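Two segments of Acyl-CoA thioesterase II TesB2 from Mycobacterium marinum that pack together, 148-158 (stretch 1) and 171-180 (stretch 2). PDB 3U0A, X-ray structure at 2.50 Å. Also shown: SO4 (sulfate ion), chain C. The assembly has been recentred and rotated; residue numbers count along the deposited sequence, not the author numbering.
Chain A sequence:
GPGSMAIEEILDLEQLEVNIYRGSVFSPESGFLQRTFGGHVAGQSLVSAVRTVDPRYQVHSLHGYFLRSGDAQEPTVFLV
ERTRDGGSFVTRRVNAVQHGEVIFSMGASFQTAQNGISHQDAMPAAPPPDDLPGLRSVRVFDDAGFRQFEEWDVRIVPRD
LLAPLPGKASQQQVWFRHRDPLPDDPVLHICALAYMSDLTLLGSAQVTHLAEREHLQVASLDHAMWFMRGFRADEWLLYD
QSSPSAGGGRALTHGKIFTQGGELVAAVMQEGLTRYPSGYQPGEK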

# COMPACT_ATOMS: atom_id res chain seq x y z
N GLN A 148 -10.76 -23.15 -9.21
CA GLN A 148 -9.63 -22.70 -8.35
C GLN A 148 -10.02 -22.40 -6.87
O GLN A 148 -9.15 -22.25 -6.01
N PHE A 149 -11.33 -22.31 -6.59
CA PHE A 149 -11.87 -22.07 -5.26
C PHE A 149 -12.37 -23.36 -4.58
O PHE A 149 -12.97 -23.32 -3.52
N GLU A 150 -12.11 -24.49 -5.23
CA GLU A 150 -12.40 -25.84 -4.71
C GLU A 150 -12.02 -26.13 -3.23
O GLU A 150 -12.79 -26.80 -2.52
N GLU A 151 -10.83 -25.69 -2.78
CA GLU A 151 -10.37 -25.86 -1.37
C GLU A 151 -11.15 -24.99 -0.40
O GLU A 151 -11.08 -25.20 0.81
N TRP A 152 -11.87 -24.01 -0.94
CA TRP A 152 -12.42 -22.91 -0.17
C TRP A 152 -13.92 -22.84 -0.23
O TRP A 152 -14.55 -23.26 -1.18
N ASP A 153 -14.45 -22.28 0.83
CA ASP A 153 -15.80 -21.87 0.96
C ASP A 153 -15.83 -20.39 0.73
O ASP A 153 -15.13 -19.64 1.40
N VAL A 154 -16.69 -19.95 -0.17
CA VAL A 154 -16.72 -18.54 -0.53
C VAL A 154 -18.15 -18.05 -0.62
O VAL A 154 -18.95 -18.66 -1.31
N ARG A 155 -18.49 -16.98 0.09
CA ARG A 155 -19.91 -16.57 0.14
C ARG A 155 -19.97 -15.09 -0.00
O ARG A 155 -19.38 -14.37 0.80
N ILE A 156 -20.67 -14.64 -1.05
CA ILE A 156 -20.63 -13.25 -1.49
C ILE A 156 -21.87 -12.56 -0.99
O ILE A 156 -22.97 -12.95 -1.33
N VAL A 157 -21.68 -11.54 -0.16
CA VAL A 157 -22.80 -10.83 0.38
C VAL A 157 -23.56 -10.22 -0.79
O VAL A 157 -22.97 -9.56 -1.65
N PRO A 158 -24.87 -10.51 -0.87
CA PRO A 158 -25.80 -9.94 -1.86
C PRO A 158 -25.89 -8.44 -1.80
O PRO A 158 -25.81 -7.85 -0.70
N GLN A 171 -18.65 -1.28 -3.44
CA GLN A 171 -18.31 -2.08 -2.26
C GLN A 171 -18.62 -3.51 -2.57
O GLN A 171 -19.53 -3.82 -3.34
N GLN A 172 -17.88 -4.39 -1.92
CA GLN A 172 -18.20 -5.79 -1.99
C GLN A 172 -17.76 -6.49 -0.71
O GLN A 172 -16.70 -6.19 -0.18
N GLN A 173 -18.59 -7.41 -0.22
CA GLN A 173 -18.26 -8.22 0.94
C GLN A 173 -18.29 -9.69 0.63
O GLN A 173 -19.28 -10.19 0.08
N VAL A 174 -17.20 -10.38 0.97
CA VAL A 174 -17.06 -11.82 0.76
C VAL A 174 -16.58 -12.54 2.02
O VAL A 174 -15.60 -12.12 2.64
N TRP A 175 -17.24 -13.63 2.38
CA TRP A 175 -16.75 -14.51 3.43
C TRP A 175 -16.00 -15.65 2.82
O TRP A 175 -16.45 -16.25 1.86
N PHE A 176 -14.88 -16.00 3.40
CA PHE A 176 -14.09 -17.11 2.89
C PHE A 176 -13.48 -17.91 4.01
O PHE A 176 -13.24 -17.40 5.10
N ARG A 177 -13.22 -19.18 3.71
CA ARG A 177 -12.72 -20.11 4.68
C ARG A 177 -12.15 -21.30 3.92
O ARG A 177 -12.78 -21.81 2.99
N HIS A 178 -10.96 -21.75 4.33
CA HIS A 178 -10.38 -23.01 3.85
C HIS A 178 -11.20 -24.14 4.43
O HIS A 178 -11.36 -24.23 5.65
N ARG A 179 -11.72 -25.01 3.57
CA ARG A 179 -12.61 -26.11 3.96
C ARG A 179 -12.00 -27.06 4.99
O ARG A 179 -12.63 -27.41 5.96
N ASP A 180 -10.78 -27.49 4.74
CA ASP A 180 -10.14 -28.50 5.57
C ASP A 180 -9.18 -27.81 6.50
O ASP A 180 -8.59 -26.80 6.11

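Two antiparallel strands sort their side chains onto two faces. W152, V154 and I156 share one face with V174, F176 and H178; D153 and R155 share the other with W175 and R177.

On the first face, large rings at one end give way to branched aliphatic side chains at the other. W152 (m, chi2 89°) swings its indole across toward the partner strand, CZ3 reaching 3.6 Å from H178 CB. H178, in t, turns its ring edge toward the indole face, planes at 89°. The far end of the indole meets the edge of F176 (p), W152 CZ3 to F176 CD1 at 4.4 Å. V154 and V174, both t, interlock diagonally, CG1 to CG1 at 3.5 Å, and I156 (m) adds its CG1 4.3 Å from V174 CG1.

H178 NE2 donates to OE1 of E151 (m) at 2.8 Å, while H178 ND1 donates to D180 O (2.6 Å). Both ring nitrogens are thus engaged while the ring edge faces the indole.

The other face mixes charge with one large aromatic, W175 (m), whose CB lies 4.3 Å from R155 CB. D153, between wells at chi1 (-111°), forms a salt bridge from OD2 to R179 NE (3.1 Å), and its OD1 takes NH2 of R155 (m) at 3.0 Å. R179, off-rotamer at chi1 (-104°) and then extended, reaches across to the turn, where R179 NH1 donates to E150 O (2.5 Å). R177 (t, t, then p at chi3) bends its guanidinium toward the sulfate; R177 NH2 donates to SO4 O3 at 3.2 Å.

V157 (t) points toward the partner strand, its CG2 nestling 3.6 Å from Q173 CB and 4.3 Å from W175 CD1. A water closes this end, donating to V157 O (2.7 Å) and accepting from Q173 N (2.8 Å).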

# COMPACT_ATOMS: atom_id res chain seq x y z
CB GLN A 148 -8.89 -21.49 -9.02
CG GLN A 148 -9.47 -20.07 -8.81
CD GLN A 148 -10.45 -19.61 -9.91
OE1 GLN A 148 -10.97 -20.42 -10.68
NE2 GLN A 148 -10.72 -18.30 -9.96
CB PHE A 149 -13.00 -21.04 -5.34
CG PHE A 149 -12.54 -19.66 -5.70
CD1 PHE A 149 -11.85 -18.88 -4.78
CD2 PHE A 149 -12.76 -19.15 -6.98
CE1 PHE A 149 -11.41 -17.62 -5.11
CE2 PHE A 149 -12.30 -17.88 -7.32
CZ PHE A 149 -11.63 -17.11 -6.37
CB GLU A 150 -11.69 -26.86 -5.61
CG GLU A 150 -12.13 -28.32 -5.49
CD GLU A 150 -11.07 -29.27 -6.04
OE1 GLU A 150 -10.21 -28.83 -6.86
OE2 GLU A 150 -11.09 -30.48 -5.67
CB GLU A 151 -8.91 -25.44 -1.20
CG GLU A 151 -7.84 -26.34 -1.78
CD GLU A 151 -6.44 -25.75 -1.58
OE1 GLU A 151 -5.88 -25.86 -0.44
OE2 GLU A 151 -5.92 -25.12 -2.55
CB TRP A 152 -11.88 -21.58 -0.69
CG TRP A 152 -10.38 -21.49 -0.71
CD1 TRP A 152 -9.52 -21.86 -1.73
CD2 TRP A 152 -9.52 -20.98 0.35
NE1 TRP A 152 -8.23 -21.61 -1.36
CE2 TRP A 152 -8.17 -21.09 -0.13
CE3 TRP A 152 -9.75 -20.48 1.61
CZ2 TRP A 152 -7.09 -20.70 0.62
CZ3 TRP A 152 -8.67 -20.09 2.37
CH2 TRP A 152 -7.36 -20.19 1.89
CB ASP A 153 -16.23 -22.13 2.39
CG ASP A 153 -17.20 -23.22 2.50
OD1 ASP A 153 -18.40 -22.88 2.61
OD2 ASP A 153 -16.79 -24.41 2.45
CB VAL A 154 -16.01 -18.31 -1.86
CG1 VAL A 154 -15.81 -16.83 -2.09
CG2 VAL A 154 -14.68 -19.08 -1.88
CB ARG A 155 -20.54 -17.04 1.45
CG ARG A 155 -20.46 -18.53 1.64
CD ARG A 155 -21.35 -19.10 2.74
NE ARG A 155 -21.00 -20.52 2.92
CZ ARG A 155 -21.52 -21.36 3.82
NH1 ARG A 155 -22.48 -20.99 4.65
NH2 ARG A 155 -21.07 -22.62 3.86
CB ILE A 156 -20.51 -13.16 -3.03
CG1 ILE A 156 -19.40 -14.13 -3.50
CG2 ILE A 156 -20.20 -11.72 -3.49
CD1 ILE A 156 -18.65 -13.76 -4.77
CB VAL A 157 -22.38 -9.76 1.43
CG1 VAL A 157 -23.61 -9.09 2.01
CG2 VAL A 157 -21.62 -10.41 2.57
CB PRO A 158 -27.14 -10.53 -1.43
CG PRO A 158 -26.81 -11.81 -0.79
CD PRO A 158 -25.52 -11.57 -0.08
CB GLN A 171 -19.14 -1.68 -1.00
CG GLN A 171 -18.71 -0.39 -0.33
CD GLN A 171 -19.71 0.10 0.70
OE1 GLN A 171 -20.40 1.11 0.48
NE2 GLN A 171 -19.80 -0.60 1.83
CB GLN A 172 -17.57 -6.41 -3.21
CG GLN A 172 -17.56 -7.91 -3.17
CD GLN A 172 -17.30 -8.52 -4.53
OE1 GLN A 172 -18.26 -8.90 -5.19
NE2 GLN A 172 -16.03 -8.59 -4.96
CB GLN A 173 -19.18 -7.86 2.11
CG GLN A 173 -18.71 -6.60 2.80
CD GLN A 173 -19.76 -5.95 3.66
OE1 GLN A 173 -20.92 -6.38 3.67
NE2 GLN A 173 -19.38 -4.91 4.40
CB VAL A 174 -16.06 -12.14 -0.37
CG1 VAL A 174 -16.19 -13.60 -0.76
CG2 VAL A 174 -16.33 -11.25 -1.57
CB TRP A 175 -17.88 -15.11 4.22
CG TRP A 175 -18.59 -14.20 5.15
CD1 TRP A 175 -19.75 -13.49 4.92
CD2 TRP A 175 -18.24 -13.91 6.54
NE1 TRP A 175 -20.12 -12.79 6.02
CE2 TRP A 175 -19.26 -13.00 7.03
CE3 TRP A 175 -17.23 -14.31 7.38
CZ2 TRP A 175 -19.24 -12.51 8.32
CZ3 TRP A 175 -17.20 -13.80 8.68
CH2 TRP A 175 -18.19 -12.92 9.14
CB PHE A 176 -13.02 -16.67 1.85
CG PHE A 176 -11.93 -15.74 2.39
CD1 PHE A 176 -10.64 -16.21 2.67
CD2 PHE A 176 -12.17 -14.37 2.58
CE1 PHE A 176 -9.63 -15.35 3.13
CE2 PHE A 176 -11.16 -13.51 3.06
CZ PHE A 176 -9.90 -14.00 3.33
CB ARG A 177 -13.88 -20.53 5.59
CG ARG A 177 -13.59 -21.74 6.46
CD ARG A 177 -14.76 -22.11 7.38
NE ARG A 177 -15.80 -22.89 6.73
CZ ARG A 177 -16.80 -23.50 7.37
NH1 ARG A 177 -16.92 -23.43 8.70
NH2 ARG A 177 -17.71 -24.18 6.68
CB HIS A 178 -8.91 -23.14 4.26
CG HIS A 178 -8.16 -24.23 3.51
ND1 HIS A 178 -8.03 -25.49 3.98
CD2 HIS A 178 -7.52 -24.22 2.28
CE1 HIS A 178 -7.34 -26.23 3.10
NE2 HIS A 178 -7.04 -25.47 2.06
CB ARG A 179 -12.99 -26.95 2.74
CG ARG A 179 -14.39 -26.71 2.23
CD ARG A 179 -14.57 -27.05 0.75
NE ARG A 179 -15.79 -26.39 0.25
CZ ARG A 179 -15.94 -25.76 -0.93
NH1 ARG A 179 -14.93 -25.70 -1.82
NH2 ARG A 179 -17.10 -25.18 -1.24
CB ASP A 180 -9.32 -29.50 4.72
CG ASP A 180 -10.18 -30.45 3.89
OD1 ASP A 180 -11.45 -30.41 3.90
OD2 ASP A 180 -9.53 -31.27 3.21
S SO4 C . -19.72 -25.66 10.00
O1 SO4 C . -19.18 -24.58 10.90
O2 SO4 C . -20.95 -25.23 9.24
O3 SO4 C . -18.70 -26.12 8.99
O4 SO4 C . -20.06 -26.82 10.87
O HOH W 1 -21.04 -7.67 -1.45